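Local structure of Rbam17540 (Bacillus amyloliquefaciens, 2YOY) at residues Pro7-Tyr12 and Phe169-Asp174; Trp92-Pro97 and Gly158-Ala163. The protein is a copper-dependent lytic polysaccharide monooxygenase of the CBM33 type, which probably cleaves cellulose by oxidation. One frame throughout, in Å; residues are numbered along the deposited sequence.

Contact 1: Pro7-Tyr12 and Phe169-Asp174; sequences PVSRAY and FYNVID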
ATOM      1  N   PRO A   7      -4.660   9.002  -1.083  1.00 12.83           N
ATOM      2  CA  PRO A   7      -3.856   9.098  -2.324  1.00 14.29           C
ATOM      3  C   PRO A   7      -3.940   7.794  -3.147  1.00  7.05           C
ATOM      4  O   PRO A   7      -4.455   6.783  -2.653  1.00 12.72           O
ATOM      5  CB  PRO A   7      -2.412   9.323  -1.823  1.00 11.95           C
ATOM      6  CG  PRO A   7      -2.474   9.576  -0.372  1.00 12.72           C
ATOM      7  CD  PRO A   7      -3.801   8.995   0.118  1.00 12.67           C
ATOM      8  N   VAL A   8      -3.493   7.838  -4.401  1.00  8.03           N
ATOM      9  CA  VAL A   8      -3.505   6.670  -5.260  1.00  5.76           C
ATOM     10  C   VAL A   8      -2.366   5.719  -4.914  1.00  5.73           C
ATOM     11  O   VAL A   8      -1.196   6.010  -5.126  1.00  9.64           O
ATOM     12  CB  VAL A   8      -3.384   7.117  -6.744  1.00 10.51           C
ATOM     13  CG1 VAL A   8      -3.459   5.924  -7.657  1.00 10.60           C
ATOM     14  CG2 VAL A   8      -4.463   8.161  -7.053  1.00 12.31           C
ATOM     15  N   SER A   9      -2.777   4.585  -4.354  1.00  8.88           N
ATOM     16  CA  SER A   9      -1.892   3.427  -4.170  1.00  6.83           C
ATOM     17  C   SER A   9      -1.243   2.975  -5.454  1.00 13.32           C
ATOM     18  O   SER A   9      -1.746   3.148  -6.529  1.00  8.01           O
ATOM     19  CB  SER A   9      -2.651   2.241  -3.536  1.00  7.71           C
ATOM     20  OG  SER A   9      -3.625   1.626  -4.372  1.00 11.04           O
ATOM     21  N   ARG A  10      -0.094   2.355  -5.339  1.00  6.76           N
ATOM     22  CA  ARG A  10       0.549   1.847  -6.500  1.00  6.24           C
ATOM     23  C   ARG A  10      -0.301   0.856  -7.254  1.00  8.50           C
ATOM     24  O   ARG A  10      -0.283   0.872  -8.495  1.00  7.22           O
ATOM     25  CB  ARG A  10       1.954   1.252  -6.092  1.00  5.02           C
ATOM     26  CG  ARG A  10       2.787   0.766  -7.249  1.00  6.93           C
ATOM     27  CD  ARG A  10       4.007  -0.025  -6.730  1.00  5.46           C
ATOM     28  NE  ARG A  10       4.925   0.800  -5.957  1.00  8.49           N
ATOM     29  CZ  ARG A  10       5.974   0.347  -5.252  1.00  9.86           C
ATOM     30  NH1 ARG A  10       6.294  -0.954  -5.234  1.00  9.11           N
ATOM     31  NH2 ARG A  10       6.739   1.225  -4.591  1.00 12.19           N
ATOM     32  N   ALA A  11      -1.040  -0.008  -6.539  1.00  8.41           N
ATOM     33  CA  ALA A  11      -1.900  -0.958  -7.151  1.00  9.17           C
ATOM     34  C   ALA A  11      -3.026  -0.287  -7.966  1.00  7.77           C
ATOM     35  O   ALA A  11      -3.283  -0.661  -9.134  1.00  8.00           O
ATOM     36  CB  ALA A  11      -2.509  -1.867  -6.102  1.00 15.72           C
ATOM     37  N   TYR A  12      -3.645   0.725  -7.370  1.00 10.38           N
ATOM     38  CA  TYR A  12      -4.675   1.446  -8.079  1.00  7.68           C
ATOM     39  C   TYR A  12      -4.091   2.249  -9.283  1.00  7.68           C
ATOM     40  O   TYR A  12      -4.699   2.294 -10.379  1.00 10.89           O
ATOM     41  CB  TYR A  12      -5.378   2.289  -7.069  1.00  7.21           C
ATOM     42  CG  TYR A  12      -6.557   3.081  -7.647  1.00 10.35           C
ATOM     43  CD1 TYR A  12      -7.441   2.503  -8.540  1.00 18.10           C
ATOM     44  CD2 TYR A  12      -6.739   4.421  -7.289  1.00 15.81           C
ATOM     45  CE1 TYR A  12      -8.516   3.267  -9.044  1.00 20.74           C
ATOM     46  CE2 TYR A  12      -7.801   5.165  -7.775  1.00 20.78           C
ATOM     47  CZ  TYR A  12      -8.665   4.590  -8.654  1.00 23.99           C
ATOM     48  OH  TYR A  12      -9.696   5.360  -9.132  1.00 26.29           O
ATOM     49  N   PHE A 169      -4.391  -6.611   3.910  1.00  9.42           N
ATOM     50  CA  PHE A 169      -4.146  -6.031   2.584  1.00  5.39           C
ATOM     51  C   PHE A 169      -3.090  -4.959   2.744  1.00  9.92           C
ATOM     52  O   PHE A 169      -3.128  -4.191   3.720  1.00  9.20           O
ATOM     53  CB  PHE A 169      -5.473  -5.470   2.014  1.00  5.45           C
ATOM     54  CG  PHE A 169      -6.470  -6.554   1.694  1.00  7.93           C
ATOM     55  CD1 PHE A 169      -7.181  -7.161   2.716  1.00  8.68           C
ATOM     56  CD2 PHE A 169      -6.597  -7.045   0.405  1.00  8.06           C
ATOM     57  CE1 PHE A 169      -8.027  -8.214   2.438  1.00  9.61           C
ATOM     58  CE2 PHE A 169      -7.485  -8.063   0.118  1.00  8.13           C
ATOM     59  CZ  PHE A 169      -8.174  -8.647   1.137  1.00 10.48           C
ATOM     60  N   TYR A 170      -2.120  -4.977   1.821  1.00  9.37           N
ATOM     61  CA  TYR A 170      -0.908  -4.179   1.864  1.00  3.62           C
ATOM     62  C   TYR A 170      -0.891  -3.272   0.657  1.00  8.50           C
ATOM     63  O   TYR A 170      -0.826  -3.743  -0.440  1.00  7.16           O
ATOM     64  CB  TYR A 170       0.354  -5.092   1.875  1.00  4.26           C
ATOM     65  CG  TYR A 170       0.446  -5.913   3.121  1.00  6.57           C
ATOM     66  CD1 TYR A 170      -0.265  -7.122   3.227  1.00  9.15           C
ATOM     67  CD2 TYR A 170       1.179  -5.482   4.202  1.00  8.95           C
ATOM     68  CE1 TYR A 170      -0.245  -7.833   4.419  1.00  9.18           C
ATOM     69  CE2 TYR A 170       1.238  -6.196   5.368  1.00  9.54           C
ATOM     70  CZ  TYR A 170       0.537  -7.379   5.478  1.00  7.64           C
ATOM     71  OH  TYR A 170       0.591  -8.013   6.709  1.00  8.46           O
ATOM     72  N   ASN A 171      -0.961  -1.953   0.865  1.00 10.17           N
ATOM     73  CA  ASN A 171      -0.921  -1.024  -0.249  1.00  8.84           C
ATOM     74  C   ASN A 171       0.175   0.024  -0.047  1.00  9.77           C
ATOM     75  O   ASN A 171       0.085   0.908   0.826  1.00 10.72           O
ATOM     76  CB  ASN A 171      -2.238  -0.268  -0.417  1.00  7.21           C
ATOM     77  CG  ASN A 171      -3.338  -0.997  -1.213  1.00 15.33           C
ATOM     78  OD1 ASN A 171      -4.332  -0.350  -1.567  1.00 11.25           O
ATOM     79  ND2 ASN A 171      -3.223  -2.306  -1.425  1.00 15.42           N
ATOM     80  N   VAL A 172       1.192  -0.059  -0.893  1.00  9.90           N
ATOM     81  CA  VAL A 172       2.203   0.932  -0.944  1.00  5.33           C
ATOM     82  C   VAL A 172       1.765   2.072  -1.819  1.00  9.94           C
ATOM     83  O   VAL A 172       1.029   1.900  -2.794  1.00 10.93           O
ATOM     84  CB  VAL A 172       3.618   0.386  -1.384  1.00  6.64           C
ATOM     85  CG1 VAL A 172       4.100  -0.593  -0.370  1.00  8.65           C
ATOM     86  CG2 VAL A 172       3.577  -0.229  -2.771  1.00  8.53           C
ATOM     87  N   ILE A 173       2.201   3.259  -1.412  1.00  7.35           N
ATOM     88  CA  ILE A 173       1.903   4.528  -2.073  1.00 13.94           C
ATOM     89  C   ILE A 173       3.232   5.272  -2.334  1.00 11.08           C
ATOM     90  O   ILE A 173       3.989   5.600  -1.418  1.00  5.79           O
ATOM     91  CB  ILE A 173       0.990   5.436  -1.212  1.00  9.95           C
ATOM     92  CG1 ILE A 173      -0.265   4.715  -0.755  1.00 13.06           C
ATOM     93  CG2 ILE A 173       0.604   6.681  -1.980  1.00 11.76           C
ATOM     94  CD1 ILE A 173      -0.873   5.374   0.444  1.00 10.09           C
ATOM     95  N   ASP A 174       3.491   5.588  -3.604  1.00  9.06           N
ATOM     96  CA  ASP A 174       4.706   6.340  -3.969  1.00  6.50           C
ATOM     97  C   ASP A 174       4.430   7.849  -3.919  1.00  9.45           C
ATOM     98  O   ASP A 174       3.496   8.335  -4.556  1.00 10.20           O
ATOM     99  CB  ASP A 174       5.166   5.926  -5.357  1.00  3.42           C
ATOM    100  CG  ASP A 174       5.461   4.444  -5.445  1.00 12.86           C
ATOM    101  OD1 ASP A 174       6.557   4.047  -4.955  1.00  8.12           O
ATOM    102  OD2 ASP A 174       4.607   3.662  -5.972  1.00  7.24           O
TER
HETATM  103  O   HOH W   1       1.386   5.372  -5.549  1.00  9.57           O
HETATM  104  O   HOH W   2      -0.323  -0.429  -3.698  1.00 11.08           O

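Contact 2: Trp92-Pro97 and Gly158-Ala163; sequences WHYTAP and GVWDVA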
ATOM      1  N   TRP A  92      -9.905   4.407   1.584  1.00 12.53           N
ATOM      2  CA  TRP A  92      -9.985   3.080   0.962  1.00 11.22           C
ATOM      3  C   TRP A  92     -11.256   2.948   0.151  1.00 13.20           C
ATOM      4  O   TRP A  92     -12.308   3.490   0.536  1.00 11.86           O
ATOM      5  CB  TRP A  92      -9.938   1.991   2.041  1.00 10.04           C
ATOM      6  CG  TRP A  92      -8.580   1.847   2.728  1.00  5.17           C
ATOM      7  CD1 TRP A  92      -8.052   2.674   3.662  1.00  9.05           C
ATOM      8  CD2 TRP A  92      -7.626   0.788   2.548  1.00  6.57           C
ATOM      9  NE1 TRP A  92      -6.817   2.194   4.079  1.00  9.94           N
ATOM     10  CE2 TRP A  92      -6.539   1.038   3.419  1.00  9.41           C
ATOM     11  CE3 TRP A  92      -7.575  -0.326   1.726  1.00  9.46           C
ATOM     12  CZ2 TRP A  92      -5.398   0.209   3.476  1.00 11.00           C
ATOM     13  CZ3 TRP A  92      -6.432  -1.163   1.804  1.00 11.77           C
ATOM     14  CH2 TRP A  92      -5.389  -0.900   2.681  1.00 11.44           C
ATOM     15  N   HIS A  93     -11.159   2.264  -0.987  1.00 10.93           N
ATOM     16  CA  HIS A  93     -12.309   1.776  -1.742  1.00 10.26           C
ATOM     17  C   HIS A  93     -12.347   0.251  -1.551  1.00 16.12           C
ATOM     18  O   HIS A  93     -11.316  -0.429  -1.720  1.00 13.27           O
ATOM     19  CB  HIS A  93     -12.146   2.081  -3.212  1.00 13.96           C
ATOM     20  CG  HIS A  93     -13.211   1.480  -4.081  1.00 14.49           C
ATOM     21  ND1 HIS A  93     -14.491   1.981  -4.150  1.00 34.01           N
ATOM     22  CD2 HIS A  93     -13.190   0.395  -4.881  1.00 16.72           C
ATOM     23  CE1 HIS A  93     -15.209   1.236  -4.968  1.00 37.69           C
ATOM     24  NE2 HIS A  93     -14.439   0.273  -5.433  1.00 38.91           N
ATOM     25  N   TYR A  94     -13.494  -0.250  -1.123  1.00 10.90           N
ATOM     26  CA  TYR A  94     -13.701  -1.669  -0.835  1.00  4.74           C
ATOM     27  C   TYR A  94     -14.591  -2.324  -1.890  1.00 18.52           C
ATOM     28  O   TYR A  94     -15.674  -1.811  -2.209  1.00 14.57           O
ATOM     29  CB  TYR A  94     -14.277  -1.871   0.566  1.00  9.56           C
ATOM     30  CG  TYR A  94     -13.359  -1.390   1.641  1.00 11.31           C
ATOM     31  CD1 TYR A  94     -12.213  -2.111   1.950  1.00 10.60           C
ATOM     32  CD2 TYR A  94     -13.593  -0.209   2.324  1.00  9.74           C
ATOM     33  CE1 TYR A  94     -11.356  -1.667   2.907  1.00 11.88           C
ATOM     34  CE2 TYR A  94     -12.735   0.248   3.303  1.00 15.79           C
ATOM     35  CZ  TYR A  94     -11.606  -0.480   3.572  1.00 16.35           C
ATOM     36  OH  TYR A  94     -10.738  -0.036   4.524  1.00  9.51           O
ATOM     37  N   THR A  95     -14.113  -3.415  -2.481  1.00 15.44           N
ATOM     38  CA  THR A  95     -15.017  -4.312  -3.223  1.00 23.28           C
ATOM     39  C   THR A  95     -15.671  -5.346  -2.277  1.00 21.61           C
ATOM     40  O   THR A  95     -16.743  -5.866  -2.556  1.00 19.53           O
ATOM     41  CB  THR A  95     -14.284  -5.026  -4.351  1.00 21.04           C
ATOM     42  OG1 THR A  95     -13.269  -5.874  -3.799  1.00 18.62           O
ATOM     43  CG2 THR A  95     -13.660  -4.008  -5.285  1.00 21.01           C
ATOM     44  N   ALA A  96     -15.045  -5.606  -1.136  1.00 13.73           N
ATOM     45  CA  ALA A  96     -15.633  -6.475  -0.132  1.00 17.96           C
ATOM     46  C   ALA A  96     -15.154  -6.013   1.234  1.00 13.57           C
ATOM     47  O   ALA A  96     -14.025  -6.358   1.650  1.00 14.80           O
ATOM     48  CB  ALA A  96     -15.272  -7.930  -0.386  1.00 18.92           C
ATOM     49  N   PRO A  97     -15.971  -5.182   1.918  1.00 14.57           N
ATOM     50  CA  PRO A  97     -15.542  -4.506   3.188  1.00 13.75           C
ATOM     51  C   PRO A  97     -15.635  -5.387   4.435  1.00 18.78           C
ATOM     52  O   PRO A  97     -16.542  -5.222   5.255  1.00 22.44           O
ATOM     53  CB  PRO A  97     -16.524  -3.349   3.300  1.00 18.13           C
ATOM     54  CG  PRO A  97     -17.768  -3.879   2.655  1.00 21.99           C
ATOM     55  CD  PRO A  97     -17.319  -4.738   1.506  1.00 23.01           C
ATOM     56  N   GLY A 158       0.124   1.545   3.637  1.00  9.96           N
ATOM     57  CA  GLY A 158      -1.039   1.225   4.413  1.00  6.42           C
ATOM     58  C   GLY A 158      -1.408  -0.225   4.518  1.00  4.56           C
ATOM     59  O   GLY A 158      -1.419  -0.926   3.512  1.00  8.74           O
ATOM     60  N   VAL A 159      -1.709  -0.663   5.740  1.00  9.78           N
ATOM     61  CA  VAL A 159      -2.063  -2.040   5.999  1.00 11.84           C
ATOM     62  C   VAL A 159      -3.475  -2.141   6.626  1.00  5.59           C
ATOM     63  O   VAL A 159      -3.777  -1.471   7.598  1.00  8.50           O
ATOM     64  CB  VAL A 159      -1.013  -2.716   6.883  1.00  6.50           C
ATOM     65  CG1 VAL A 159      -1.303  -4.216   6.988  1.00 10.16           C
ATOM     66  CG2 VAL A 159       0.419  -2.527   6.343  1.00  7.63           C
ATOM     67  N   TRP A 160      -4.310  -3.017   6.074  1.00  8.63           N
ATOM     68  CA  TRP A 160      -5.644  -3.237   6.533  1.00 12.66           C
ATOM     69  C   TRP A 160      -5.711  -4.685   7.052  1.00 13.17           C
ATOM     70  O   TRP A 160      -5.562  -5.627   6.268  1.00 10.75           O
ATOM     71  CB  TRP A 160      -6.605  -3.004   5.377  1.00  8.26           C
ATOM     72  CG  TRP A 160      -8.032  -3.494   5.603  1.00 12.33           C
ATOM     73  CD1 TRP A 160      -8.696  -3.520   6.782  1.00 11.31           C
ATOM     74  CD2 TRP A 160      -8.927  -4.045   4.617  1.00  9.24           C
ATOM     75  NE1 TRP A 160      -9.944  -4.028   6.598  1.00 11.09           N
ATOM     76  CE2 TRP A 160     -10.113  -4.365   5.283  1.00  6.86           C
ATOM     77  CE3 TRP A 160      -8.832  -4.284   3.241  1.00  8.30           C
ATOM     78  CZ2 TRP A 160     -11.217  -4.936   4.626  1.00 10.37           C
ATOM     79  CZ3 TRP A 160      -9.908  -4.851   2.579  1.00 13.97           C
ATOM     80  CH2 TRP A 160     -11.108  -5.154   3.286  1.00 13.49           C
ATOM     81  N   ASP A 161      -5.899  -4.843   8.357  1.00  9.00           N
ATOM     82  CA  ASP A 161      -6.038  -6.175   8.977  1.00 11.17           C
ATOM     83  C   ASP A 161      -7.496  -6.602   9.052  1.00 13.06           C
ATOM     84  O   ASP A 161      -8.323  -5.878   9.616  1.00 11.04           O
ATOM     85  CB  ASP A 161      -5.509  -6.153  10.415  1.00 12.25           C
ATOM     86  CG  ASP A 161      -3.996  -6.143  10.502  1.00 13.86           C
ATOM     87  OD1 ASP A 161      -3.287  -5.947   9.463  1.00 12.49           O
ATOM     88  OD2 ASP A 161      -3.497  -6.259  11.672  1.00 17.58           O
ATOM     89  N   VAL A 162      -7.783  -7.797   8.549  1.00 11.66           N
ATOM     90  CA  VAL A 162      -9.148  -8.385   8.610  1.00 10.74           C
ATOM     91  C   VAL A 162      -9.309  -9.080   9.965  1.00 11.87           C
ATOM     92  O   VAL A 162      -8.417  -9.812  10.445  1.00 16.58           O
ATOM     93  CB  VAL A 162      -9.369  -9.371   7.433  1.00 11.51           C
ATOM     94  CG1 VAL A 162     -10.746 -10.029   7.520  1.00 15.46           C
ATOM     95  CG2 VAL A 162      -9.203  -8.661   6.108  1.00 12.84           C
ATOM     96  N   ALA A 163     -10.421  -8.784  10.617  1.00 13.93           N
ATOM     97  CA  ALA A 163     -10.657  -9.234  12.010  1.00 18.09           C
ATOM     98  C   ALA A 163     -10.788 -10.766  12.133  1.00 14.29           C
ATOM     99  O   ALA A 163     -10.316 -11.387  13.107  1.00 17.71           O
ATOM    100  CB  ALA A 163     -11.933  -8.606  12.492  1.00 17.52           C
TER

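Contact 1: Pro7-Tyr12 and Phe169-Asp174
Arg10 meets Asp174 side-on: NE lies 2.9 Å from OD2 of Asp174, while NH2 reaches OD1 of the same carboxylate. Both oxygens use their syn lone pairs, and the two planes are only 9° apart, so the pair forms a nearly coplanar, two-bonded salt bridge. The Arg10 chain bends at chi3 (-64°) to present this edge. CG2 of Val172 sits over the centre of one guanidinium face, 3.5 Å from Arg10 CZ, giving the charged plane an apolar bed. Asp174 OD1 also bonds Tyr153 OH and Arg10 NH2 bonds Gln73 OE1, which further fixes the buried ion pair. Beneath it Val172 O accepts twice, from Arg10 N at 2.8 Å and 175° and from water 2, which also takes Ala11 N. Pro7 CB, 4.0 Å from Ile173 CG2, adds buried apolar packing. The looser side is at Val8, partly exposed and with its CB directed away from the strand, where water 1 bridges Val8 O and Asp174 N. Ser9 OG, which bonds Ile4 O, merely approaches Asn171 OD1 (3.5 Å), an oxygen that accepts from Ile4 N. The same hydroxyl accepts from Tyr12 N at 3.1 Å, making Ser9 the N-cap that begins helix 10-21; the Arg10 backbone bond and salt bridge hold its first turn to strand 167-177 in the beta-sandwich core of this monooxygenase family.

Contact 2: Trp92-Pro97 and Gly158-Ala163
Trp160 and Trp92 meet edge-to-face, the edge of Trp160 directed at the face of Trp92 with their planes at 62°. A second edge-to-face pair has the roles changed: Tyr94 turns its CD1-CE1 edge onto a face of the Trp160 six-membered ring, the centroids 4.6 Å apart, and CD1 of Tyr94 comes within 3.5 Å of Trp160 CH2. The Trp160 indole is placed for both by its first torsion, CG anti to the backbone N (chi1 167°). A CH-pi contact adds to them, Trp160 CB standing over the Trp92 six-membered ring 4.0 Å from its centroid. This aromatic cluster fills the space between strands 86-94 and 154-162, whose local axes approach no closer than 11.1 Å, as between the two sheets of a beta-sandwich. An alanine in place of Trp160 would probably leave the Tyr94 edge without its facing ring and open a gap between the strands. Backbone carbonyl oxygens lie at the ring edges. Ala96 O is 3.6 Å from Trp160 CH2 near the indole plane, and Gly158 O stands at the edge of Trp92. The indole nitrogens bond outside the pair, Trp160 NE1 with Thr100 OG1 and Trp92 NE1 with Tyr105 OH, while the side chain of Ala96 lies about 4 Å from the bound copper.

In the fold
Contact 1 lies at the core, its centre about 4 Å from that of the chain, whereas contact 2 is partly buried, about 11 Å out and nearer the copper that His1 and His98 bind. Their second segments belong to neighbouring antiparallel strands of one sheet, 154-162 and 167-177, joined by Phe169 N to Trp160 O at 2.8 Å and Asn171 N to Gly158 O at 2.9 Å, both probable hydrogen bonds. Their chemistry differs accordingly. Contact 1 brings a helix start against its strand through charge, backbone bonding and water; contact 2 spans strands of different sheets mainly with aromatic rings, without a hydrogen bond between its segments.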